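Local coordinates for glyoxalase family protein (Bacillus cereus, PDB 1ZSW) that binds a zinc ion and belongs to the glyoxalase (vicinal oxygen chelate) family, though its reaction and substrate remain unknown, at residues K119-S130 and P139-E147. Residues are numbered along the deposited sequence; the frame is centred on the assembly and turned at random.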
ATOM      1  N   LYS A 119       7.179   2.473 -20.534  1.00 26.14           N
ATOM      2  CA  LYS A 119       6.292   2.750 -21.653  1.00 28.58           C
ATOM      3  C   LYS A 119       6.421   1.657 -22.715  1.00 28.39           C
ATOM      4  O   LYS A 119       5.410   1.124 -23.168  1.00 28.46           O
ATOM      5  CB  LYS A 119       6.573   4.142 -22.255  1.00 30.31           C
ATOM      6  CG  LYS A 119       5.512   4.561 -23.273  1.00 34.98           C
ATOM      7  CD  LYS A 119       5.213   6.041 -23.194  1.00 42.88           C
ATOM      8  CE  LYS A 119       3.820   6.335 -23.759  1.00 46.99           C
ATOM      9  NZ  LYS A 119       3.693   5.901 -25.183  1.00 51.85           N
ATOM     10  N   GLU A 120       7.647   1.306 -23.110  0.50 28.95           N
ATOM     11  CA  GLU A 120       7.799   0.225 -24.104  0.50 30.20           C
ATOM     12  C   GLU A 120       7.262  -1.111 -23.596  0.50 29.32           C
ATOM     13  O   GLU A 120       6.568  -1.831 -24.323  0.50 29.42           O
ATOM     14  CB  GLU A 120       9.241   0.097 -24.615  0.50 30.58           C
ATOM     15  CG  GLU A 120       9.534  -1.194 -25.418  0.50 36.55           C
ATOM     16  CD  GLU A 120       8.676  -1.371 -26.672  0.50 39.56           C
ATOM     17  OE1 GLU A 120       8.377  -0.369 -27.366  0.50 41.95           O
ATOM     18  OE2 GLU A 120       8.316  -2.533 -26.971  0.50 41.94           O
ATOM     19  N   ARG A 121       7.548  -1.429 -22.334  1.00 29.68           N
ATOM     20  CA  ARG A 121       7.066  -2.680 -21.758  1.00 26.88           C
ATOM     21  C   ARG A 121       5.535  -2.771 -21.719  1.00 27.47           C
ATOM     22  O   ARG A 121       4.954  -3.814 -21.988  1.00 27.43           O
ATOM     23  CB  ARG A 121       7.647  -2.854 -20.343  1.00 24.67           C
ATOM     24  CG  ARG A 121       7.391  -4.250 -19.755  1.00 25.31           C
ATOM     25  CD  ARG A 121       8.329  -4.518 -18.568  1.00 23.34           C
ATOM     26  NE  ARG A 121       8.083  -5.870 -18.042  1.00 23.95           N
ATOM     27  CZ  ARG A 121       8.665  -6.969 -18.508  1.00 29.73           C
ATOM     28  NH1 ARG A 121       8.376  -8.151 -17.972  1.00 27.36           N
ATOM     29  NH2 ARG A 121       9.527  -6.886 -19.531  1.00 27.40           N
ATOM     30  N   PHE A 122       4.886  -1.658 -21.381  1.00 27.65           N
ATOM     31  CA  PHE A 122       3.442  -1.593 -21.365  1.00 26.91           C
ATOM     32  C   PHE A 122       2.862  -1.775 -22.775  1.00 27.91           C
ATOM     33  O   PHE A 122       1.815  -2.416 -22.940  1.00 28.61           O
ATOM     34  CB  PHE A 122       2.976  -0.258 -20.756  1.00 26.61           C
ATOM     35  CG  PHE A 122       3.166  -0.158 -19.245  1.00 25.25           C
ATOM     36  CD1 PHE A 122       3.176   1.082 -18.618  1.00 24.07           C
ATOM     37  CD2 PHE A 122       3.319  -1.307 -18.460  1.00 28.74           C
ATOM     38  CE1 PHE A 122       3.341   1.214 -17.215  1.00 22.32           C
ATOM     39  CE2 PHE A 122       3.488  -1.199 -17.062  1.00 24.93           C
ATOM     40  CZ  PHE A 122       3.494   0.055 -16.442  1.00 21.34           C
ATOM     41  N   GLU A 123       3.540  -1.212 -23.776  0.70 30.31           N
ATOM     42  CA  GLU A 123       3.129  -1.394 -25.173  0.70 32.94           C
ATOM     43  C   GLU A 123       3.189  -2.885 -25.497  0.70 33.31           C
ATOM     44  O   GLU A 123       2.211  -3.482 -25.959  0.70 34.66           O
ATOM     45  CB  GLU A 123       4.044  -0.607 -26.119  0.70 31.98           C
ATOM     46  CG  GLU A 123       3.904   0.918 -26.042  0.70 33.70           C
ATOM     47  CD  GLU A 123       5.038   1.652 -26.749  0.70 34.53           C
ATOM     48  OE1 GLU A 123       5.824   0.994 -27.468  0.70 40.87           O
ATOM     49  OE2 GLU A 123       5.156   2.881 -26.571  0.70 36.59           O
ATOM     50  N   LYS A 124       4.336  -3.492 -25.197  1.00 32.90           N
ATOM     51  CA  LYS A 124       4.569  -4.907 -25.453  1.00 33.97           C
ATOM     52  C   LYS A 124       3.514  -5.821 -24.809  1.00 34.29           C
ATOM     53  O   LYS A 124       3.044  -6.784 -25.414  1.00 33.78           O
ATOM     54  CB  LYS A 124       5.972  -5.296 -24.980  1.00 34.51           C
ATOM     55  CG  LYS A 124       6.259  -6.802 -25.000  1.00 38.57           C
ATOM     56  CD  LYS A 124       6.192  -7.392 -26.413  1.00 46.14           C
ATOM     57  CE  LYS A 124       7.370  -6.942 -27.268  1.00 52.53           C
ATOM     58  NZ  LYS A 124       8.661  -7.120 -26.539  1.00 54.51           N
ATOM     59  N   PHE A 125       3.131  -5.510 -23.577  1.00 32.70           N
ATOM     60  CA  PHE A 125       2.195  -6.346 -22.862  1.00 31.38           C
ATOM     61  C   PHE A 125       0.739  -5.895 -22.919  1.00 32.45           C
ATOM     62  O   PHE A 125      -0.114  -6.461 -22.222  1.00 32.54           O
ATOM     63  CB  PHE A 125       2.650  -6.491 -21.406  1.00 31.73           C
ATOM     64  CG  PHE A 125       3.778  -7.464 -21.229  1.00 31.35           C
ATOM     65  CD1 PHE A 125       5.089  -7.016 -21.225  1.00 30.71           C
ATOM     66  CD2 PHE A 125       3.526  -8.821 -21.065  1.00 33.74           C
ATOM     67  CE1 PHE A 125       6.136  -7.907 -21.059  1.00 33.81           C
ATOM     68  CE2 PHE A 125       4.568  -9.725 -20.896  1.00 32.93           C
ATOM     69  CZ  PHE A 125       5.866  -9.270 -20.888  1.00 34.17           C
ATOM     70  N   ASP A 126       0.454  -4.907 -23.772  1.00 31.23           N
ATOM     71  CA  ASP A 126      -0.899  -4.382 -23.946  1.00 32.57           C
ATOM     72  C   ASP A 126      -1.532  -3.884 -22.645  1.00 30.40           C
ATOM     73  O   ASP A 126      -2.735  -4.053 -22.405  1.00 31.84           O
ATOM     74  CB  ASP A 126      -1.808  -5.399 -24.644  1.00 34.07           C
ATOM     75  CG  ASP A 126      -1.426  -5.616 -26.098  1.00 40.69           C
ATOM     76  OD1 ASP A 126      -1.059  -4.628 -26.784  1.00 46.61           O
ATOM     77  OD2 ASP A 126      -1.497  -6.782 -26.552  1.00 46.87           O
ATOM     78  N   VAL A 127      -0.704  -3.255 -21.828  1.00 29.37           N
ATOM     79  CA  VAL A 127      -1.164  -2.617 -20.614  1.00 26.09           C
ATOM     80  C   VAL A 127      -1.683  -1.232 -20.951  1.00 25.87           C
ATOM     81  O   VAL A 127      -0.995  -0.450 -21.625  1.00 28.77           O
ATOM     82  CB  VAL A 127       0.003  -2.451 -19.610  1.00 26.74           C
ATOM     83  CG1 VAL A 127      -0.502  -1.762 -18.325  1.00 25.45           C
ATOM     84  CG2 VAL A 127       0.632  -3.829 -19.306  1.00 24.99           C
ATOM     85  N   LYS A 128      -2.869  -0.916 -20.444  1.00 26.26           N
ATOM     86  CA  LYS A 128      -3.406   0.441 -20.526  1.00 25.67           C
ATOM     87  C   LYS A 128      -2.484   1.443 -19.849  1.00 25.76           C
ATOM     88  O   LYS A 128      -2.110   1.267 -18.686  1.00 23.84           O
ATOM     89  CB  LYS A 128      -4.822   0.477 -19.948  1.00 26.16           C
ATOM     90  CG  LYS A 128      -5.453   1.868 -19.918  1.00 27.89           C
ATOM     91  CD  LYS A 128      -6.952   1.762 -19.649  1.00 35.04           C
ATOM     92  CE  LYS A 128      -7.569   3.125 -19.333  1.00 40.41           C
ATOM     93  NZ  LYS A 128      -7.717   3.976 -20.533  1.00 43.85           N
ATOM     94  N   HIS A 129      -2.080   2.494 -20.562  1.00 23.25           N
ATOM     95  CA  HIS A 129      -1.133   3.458 -19.997  1.00 23.50           C
ATOM     96  C   HIS A 129      -1.250   4.797 -20.684  1.00 25.99           C
ATOM     97  O   HIS A 129      -1.744   4.878 -21.819  1.00 30.24           O
ATOM     98  CB  HIS A 129       0.316   2.968 -20.100  1.00 23.36           C
ATOM     99  CG  HIS A 129       0.803   2.831 -21.511  1.00 25.01           C
ATOM    100  ND1 HIS A 129       0.405   1.802 -22.324  1.00 27.49           N
ATOM    101  CD2 HIS A 129       1.631   3.601 -22.252  1.00 30.26           C
ATOM    102  CE1 HIS A 129       0.972   1.930 -23.512  1.00 31.45           C
ATOM    103  NE2 HIS A 129       1.725   3.013 -23.495  1.00 28.34           N
ATOM    104  N   SER A 130      -0.786   5.820 -19.981  1.00 27.98           N
ATOM    105  CA  SER A 130      -0.851   7.212 -20.406  1.00 29.45           C
ATOM    106  C   SER A 130       0.369   7.540 -21.245  1.00 30.03           C
ATOM    107  O   SER A 130       1.195   6.669 -21.542  1.00 29.67           O
ATOM    108  CB  SER A 130      -0.926   8.113 -19.166  1.00 27.18           C
ATOM    109  OG  SER A 130       0.335   8.278 -18.501  1.00 27.68           O
ATOM    110  N   PRO A 139       7.847  13.561 -12.503  1.00 24.79           N
ATOM    111  CA  PRO A 139       7.614  12.926 -13.788  1.00 24.84           C
ATOM    112  C   PRO A 139       6.967  11.559 -13.588  1.00 24.38           C
ATOM    113  O   PRO A 139       7.325  10.856 -12.660  1.00 25.46           O
ATOM    114  CB  PRO A 139       9.028  12.795 -14.404  1.00 27.19           C
ATOM    115  CG  PRO A 139       9.903  13.660 -13.582  1.00 28.62           C
ATOM    116  CD  PRO A 139       9.260  13.898 -12.265  1.00 25.70           C
ATOM    117  N   ALA A 140       6.013  11.219 -14.429  1.00 23.44           N
ATOM    118  CA  ALA A 140       5.130  10.078 -14.178  1.00 24.21           C
ATOM    119  C   ALA A 140       4.603   9.400 -15.436  1.00 24.90           C
ATOM    120  O   ALA A 140       4.569  10.008 -16.538  1.00 25.28           O
ATOM    121  CB  ALA A 140       3.945  10.562 -13.321  1.00 22.74           C
ATOM    122  N   LEU A 141       4.141   8.154 -15.274  1.00 21.14           N
ATOM    123  CA  LEU A 141       3.436   7.435 -16.307  1.00 22.72           C
ATOM    124  C   LEU A 141       2.298   6.696 -15.669  1.00 23.58           C
ATOM    125  O   LEU A 141       2.535   5.813 -14.831  1.00 22.46           O
ATOM    126  CB  LEU A 141       4.379   6.435 -17.023  1.00 22.37           C
ATOM    127  CG  LEU A 141       3.886   5.588 -18.190  1.00 25.27           C
ATOM    128  CD1 LEU A 141       3.569   6.422 -19.461  1.00 27.82           C
ATOM    129  CD2 LEU A 141       4.940   4.510 -18.530  1.00 24.53           C
ATOM    130  N   GLN A 142       1.079   7.082 -16.009  1.00 22.10           N
ATOM    131  CA  GLN A 142      -0.100   6.431 -15.451  0.60 21.54           C
ATOM    132  C   GLN A 142      -0.405   5.130 -16.158  1.00 21.89           C
ATOM    133  O   GLN A 142      -0.196   4.986 -17.356  1.00 23.36           O
ATOM    134  CB  GLN A 142      -1.338   7.343 -15.535  0.60 22.28           C
ATOM    135  CG  GLN A 142      -1.258   8.560 -14.656  0.60 25.26           C
ATOM    136  CD  GLN A 142      -2.432   9.504 -14.891  0.60 25.31           C
ATOM    137  OE1 GLN A 142      -3.449   9.125 -15.474  0.60 28.91           O
ATOM    138  NE2 GLN A 142      -2.286  10.734 -14.445  0.60 27.76           N
ATOM    139  N   PHE A 143      -0.897   4.140 -15.419  1.00 20.58           N
ATOM    140  CA  PHE A 143      -1.340   2.907 -16.062  1.00 20.27           C
ATOM    141  C   PHE A 143      -2.436   2.211 -15.234  1.00 21.87           C
ATOM    142  O   PHE A 143      -2.750   2.658 -14.132  1.00 22.15           O
ATOM    143  CB  PHE A 143      -0.142   1.962 -16.335  1.00 19.67           C
ATOM    144  CG  PHE A 143       0.503   1.387 -15.085  1.00 19.22           C
ATOM    145  CD1 PHE A 143       0.253   0.072 -14.745  1.00 19.10           C
ATOM    146  CD2 PHE A 143       1.388   2.129 -14.329  1.00 18.43           C
ATOM    147  CE1 PHE A 143       0.883  -0.505 -13.624  1.00 17.59           C
ATOM    148  CE2 PHE A 143       2.016   1.580 -13.177  1.00 19.50           C
ATOM    149  CZ  PHE A 143       1.757   0.248 -12.853  1.00 17.00           C
ATOM    150  N   GLU A 144      -3.066   1.192 -15.793  1.00 20.91           N
ATOM    151  CA  GLU A 144      -4.112   0.428 -15.104  1.00 23.89           C
ATOM    152  C   GLU A 144      -3.917  -1.051 -15.328  1.00 24.35           C
ATOM    153  O   GLU A 144      -3.449  -1.472 -16.396  1.00 25.38           O
ATOM    154  CB  GLU A 144      -5.495   0.806 -15.622  1.00 23.66           C
ATOM    155  CG  GLU A 144      -5.858   2.232 -15.448  1.00 27.03           C
ATOM    156  CD  GLU A 144      -7.323   2.540 -15.796  1.00 26.09           C
ATOM    157  OE1 GLU A 144      -8.148   1.626 -16.002  1.00 28.63           O
ATOM    158  OE2 GLU A 144      -7.615   3.739 -15.834  1.00 34.41           O
ATOM    159  N   ASP A 145      -4.312  -1.862 -14.354  1.00 23.53           N
ATOM    160  CA  ASP A 145      -4.410  -3.275 -14.616  1.00 24.59           C
ATOM    161  C   ASP A 145      -5.728  -3.603 -15.311  1.00 24.83           C
ATOM    162  O   ASP A 145      -6.572  -2.708 -15.535  1.00 27.23           O
ATOM    163  CB  ASP A 145      -4.100  -4.158 -13.377  1.00 25.42           C
ATOM    164  CG  ASP A 145      -5.212  -4.229 -12.386  1.00 25.78           C
ATOM    165  OD1 ASP A 145      -6.350  -3.764 -12.649  1.00 23.95           O
ATOM    166  OD2 ASP A 145      -4.938  -4.793 -11.285  1.00 21.74           O
ATOM    167  N   ALA A 146      -5.914  -4.864 -15.660  1.00 25.70           N
ATOM    168  CA  ALA A 146      -7.110  -5.285 -16.402  1.00 25.79           C
ATOM    169  C   ALA A 146      -8.428  -5.152 -15.627  1.00 28.64           C
ATOM    170  O   ALA A 146      -9.517  -5.211 -16.218  1.00 27.51           O
ATOM    171  CB  ALA A 146      -6.934  -6.730 -16.877  1.00 27.97           C
ATOM    172  N   GLU A 147      -8.326  -4.987 -14.301  1.00 23.69           N
ATOM    173  CA  GLU A 147      -9.479  -4.906 -13.405  1.00 24.51           C
ATOM    174  C   GLU A 147      -9.877  -3.463 -13.081  1.00 22.76           C
ATOM    175  O   GLU A 147     -10.790  -3.216 -12.266  1.00 25.26           O
ATOM    176  CB  GLU A 147      -9.117  -5.635 -12.113  1.00 21.92           C
ATOM    177  CG  GLU A 147      -8.748  -7.097 -12.411  1.00 27.31           C
ATOM    178  CD  GLU A 147      -8.867  -8.000 -11.215  1.00 31.09           C
ATOM    179  OE1 GLU A 147      -9.863  -8.756 -11.110  1.00 28.29           O
ATOM    180  OE2 GLU A 147      -7.931  -7.954 -10.406  1.00 32.29           O
TER
HETATM  181  O   HOH W   1      -4.150  -2.855 -18.608  1.00 28.73           O
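His129 and Phe143 face each other as an antiparallel non-hydrogen-bonded pair, their CA atoms 4.0 Å apart, where 128-129 runs beside strand 139-144. On one side of this pair Glu144 N donates to Lys128 O; on the other, Ser130 N donates to Gln142 O (2.8 Å). Ser130 adds a second link, its OG accepting from Gln142 N at 2.9 Å in a bent bond (143°). A water bridges Lys128 N and Glu144 O in place of a direct bond between them.

Phe143 lies on the same face of the sheet as His129; with its CG between backbone N and carbonyl carbon (chi1 68°), its ring meets Phe122 of helix 112-124. Phe122 CZ sits over the centre of that ring, 3.5 Å from Phe143 CG, with the two planes inclined at 36°. Val127 CG1 lies over one face of the Phe122 ring, near its rim, while Leu141 CD2 meets Phe122 CD1 at 3.9 Å. A nearly straight bond from His129 ND1 to Val127 O (2.7 Å), close to the imidazole plane, fixes the ring's rotation, and Phe122 CB packs on one imidazole face. On the other side of the sheet Lys128 and Glu144 run side by side without a salt bridge.

Helix 112-124 ends in a Schellman motif with Asp126 as C-prime; it packs nearly parallel to strand 139-144, and short strand 128-129 returns antiparallel to that strand, as in the βαβββ module of the vicinal oxygen chelate fold.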